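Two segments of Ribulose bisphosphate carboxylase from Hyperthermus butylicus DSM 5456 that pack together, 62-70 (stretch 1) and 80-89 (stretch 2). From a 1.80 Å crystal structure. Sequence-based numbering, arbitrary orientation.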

# COMPACT_ATOMS: atom_id res chain seq x y z
N ILE A 62 7.20 20.45 2.65
CA ILE A 62 6.57 19.26 3.25
C ILE A 62 5.35 19.67 4.07
O ILE A 62 4.27 19.08 3.93
CB ILE A 62 7.58 18.48 4.10
CG1 ILE A 62 8.68 17.83 3.23
CG2 ILE A 62 6.85 17.38 4.95
CD1 ILE A 62 9.85 17.35 4.11
N ALA A 63 5.49 20.68 4.93
CA ALA A 63 4.37 21.08 5.77
C ALA A 63 3.17 21.56 4.93
O ALA A 63 2.03 21.23 5.25
CB ALA A 63 4.80 22.18 6.77
N ALA A 64 3.43 22.34 3.88
CA ALA A 64 2.35 22.84 3.02
C ALA A 64 1.69 21.71 2.24
O ALA A 64 0.46 21.61 2.17
CB ALA A 64 2.89 23.89 2.05
N GLU A 65 2.50 20.86 1.63
CA GLU A 65 1.94 19.81 0.79
C GLU A 65 1.14 18.81 1.61
O GLU A 65 0.16 18.25 1.11
CB GLU A 65 3.05 19.13 0.00
CG GLU A 65 2.63 17.85 -0.81
CD GLU A 65 1.68 18.14 -1.96
OE1 GLU A 65 0.80 17.29 -2.23
OE2 GLU A 65 1.79 19.21 -2.58
N SER A 66 1.55 18.52 2.86
CA SER A 66 0.83 17.56 3.67
C SER A 66 -0.30 18.20 4.47
O SER A 66 -0.91 17.53 5.30
CB SER A 66 1.80 16.80 4.61
OG SER A 66 2.50 17.73 5.44
N SER A 67 -0.64 19.47 4.19
CA SER A 67 -1.78 20.08 4.88
C SER A 67 -2.64 20.85 3.88
O SER A 67 -3.36 20.22 3.09
CB SER A 67 -1.32 20.94 6.08
OG SER A 67 -0.58 22.11 5.77
N VAL A 68 -2.55 22.18 3.85
CA VAL A 68 -3.52 23.02 3.12
C VAL A 68 -2.98 23.53 1.80
O VAL A 68 -3.64 24.37 1.17
CB VAL A 68 -3.99 24.21 3.98
CG1 VAL A 68 -4.69 23.71 5.19
CG2 VAL A 68 -2.82 25.04 4.35
N GLY A 69 -1.80 23.08 1.37
CA GLY A 69 -1.27 23.62 0.13
C GLY A 69 -0.96 25.11 0.22
O GLY A 69 -0.77 25.70 1.29
N THR A 70 -0.94 25.75 -0.94
CA THR A 70 -0.62 27.16 -1.02
C THR A 70 -1.71 27.90 -1.78
O THR A 70 -2.62 27.32 -2.38
CB THR A 70 0.72 27.38 -1.73
OG1 THR A 70 0.86 26.40 -2.78
CG2 THR A 70 1.89 27.24 -0.76
N TRP A 80 -10.82 28.38 6.83
CA TRP A 80 -10.11 27.40 7.64
C TRP A 80 -8.65 27.22 7.25
O TRP A 80 -7.97 26.33 7.79
CB TRP A 80 -10.84 26.05 7.59
CG TRP A 80 -12.03 26.00 8.46
CD1 TRP A 80 -13.23 26.63 8.24
CD2 TRP A 80 -12.17 25.30 9.70
NE1 TRP A 80 -14.10 26.36 9.26
CE2 TRP A 80 -13.48 25.54 10.17
CE3 TRP A 80 -11.32 24.50 10.47
CZ2 TRP A 80 -13.96 25.00 11.37
CZ3 TRP A 80 -11.81 23.96 11.67
CH2 TRP A 80 -13.11 24.23 12.10
N PHE A 81 -8.12 28.08 6.36
CA PHE A 81 -6.75 27.89 5.88
C PHE A 81 -5.72 28.06 7.00
O PHE A 81 -4.91 27.16 7.25
CB PHE A 81 -6.47 28.87 4.73
CG PHE A 81 -5.07 28.79 4.20
CD1 PHE A 81 -4.75 27.91 3.18
CD2 PHE A 81 -4.06 29.60 4.72
CE1 PHE A 81 -3.45 27.85 2.67
CE2 PHE A 81 -2.77 29.52 4.24
CZ PHE A 81 -2.46 28.65 3.21
N GLU A 82 -5.69 29.23 7.66
CA GLU A 82 -4.69 29.45 8.70
C GLU A 82 -4.89 28.50 9.88
O GLU A 82 -3.91 28.11 10.53
CB GLU A 82 -4.69 30.91 9.19
CG GLU A 82 -4.08 31.91 8.20
CD GLU A 82 -2.55 31.85 8.17
OE1 GLU A 82 -1.97 32.19 7.12
OE2 GLU A 82 -1.93 31.46 9.18
N LYS A 83 -6.13 28.09 10.13
CA LYS A 83 -6.45 27.15 11.20
C LYS A 83 -5.89 25.75 10.91
O LYS A 83 -5.34 25.09 11.80
CB LYS A 83 -7.97 27.10 11.39
CG LYS A 83 -8.47 25.96 12.29
CD LYS A 83 -7.83 26.02 13.70
CE LYS A 83 -7.50 24.59 14.21
NZ LYS A 83 -6.22 24.57 15.01
N LEU A 84 -6.04 25.28 9.68
CA LEU A 84 -5.64 23.93 9.32
C LEU A 84 -4.17 23.80 8.97
O LEU A 84 -3.73 22.69 8.63
CB LEU A 84 -6.48 23.46 8.13
CG LEU A 84 -7.95 23.25 8.41
CD1 LEU A 84 -8.71 22.87 7.15
CD2 LEU A 84 -8.10 22.16 9.49
N LYS A 85 -3.38 24.86 9.04
CA LYS A 85 -2.06 24.82 8.44
C LYS A 85 -1.02 24.13 9.33
O LYS A 85 -0.99 24.34 10.55
CB LYS A 85 -1.61 26.23 8.12
CG LYS A 85 -0.12 26.34 7.93
CD LYS A 85 0.33 27.74 8.20
CE LYS A 85 -0.56 28.68 7.46
NZ LYS A 85 0.24 29.81 6.98
N ALA A 86 -0.15 23.31 8.72
CA ALA A 86 0.86 22.58 9.49
C ALA A 86 2.13 23.42 9.62
O ALA A 86 2.41 24.28 8.79
CB ALA A 86 1.19 21.22 8.83
N LYS A 87 2.90 23.18 10.69
CA LYS A 87 4.09 23.98 10.96
C LYS A 87 5.30 23.12 11.25
O LYS A 87 5.29 22.35 12.22
CB LYS A 87 3.84 24.94 12.14
CG LYS A 87 2.82 26.00 11.83
CD LYS A 87 3.35 26.96 10.76
CE LYS A 87 3.26 28.38 11.26
NZ LYS A 87 4.05 28.45 12.51
N ALA A 88 6.37 23.30 10.48
CA ALA A 88 7.66 22.74 10.85
C ALA A 88 8.24 23.62 11.94
O ALA A 88 8.49 24.79 11.69
CB ALA A 88 8.62 22.70 9.67
N TYR A 89 8.49 23.05 13.12
CA TYR A 89 8.84 23.85 14.29
C TYR A 89 10.17 23.43 14.90
O TYR A 89 10.57 23.99 15.93
CB TYR A 89 7.73 23.79 15.35
CG TYR A 89 7.58 22.44 16.00
CD1 TYR A 89 6.77 21.46 15.42
CD2 TYR A 89 8.26 22.12 17.17
CE1 TYR A 89 6.65 20.22 15.98
CE2 TYR A 89 8.14 20.89 17.74
CZ TYR A 89 7.35 19.92 17.12
OH TYR A 89 7.22 18.69 17.70

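The contact begins on the last turn of a helix, where Ala63 points its methyl toward the second stretch. Ala86 answers with another methyl, and the two CB atoms lie 4.3 Å apart. With small side chains on both sides, the backbones come close: the CA atoms of Ala63 and Ala86 are 5.3 Å apart, and Ala63 CB also sits 4.2 Å from Ala88 N. Ala64, Glu65 and Ser66 make no contact here; Ser66, the first residue to leave helical geometry, turns its hydroxyl back to the helix, with OG 2.7 Å from Ile62 O.

Ser67 supplies the one hydrogen bond across the interface. Its OG donates to Ala63 O at 2.8 Å and accepts from Ala86 N at 3.2 Å, so a single hydroxyl links the helix end to the neighbouring backbone.

Val68 has the largest covered area in the contact and brings both its methyls into play: CG1 packs 3.5 Å from Leu84 CB, while CG2 lies 3.3 Å from Phe81 CE1, a tight approach, and 4.1 Å from Lys85 CB. Gly69 follows with a positive phi, which by itself favours glycine. Its carbonyl O meets the Phe81 ring at the edge, 3.7 Å from CE1, and finds no hydrogen-bond partner.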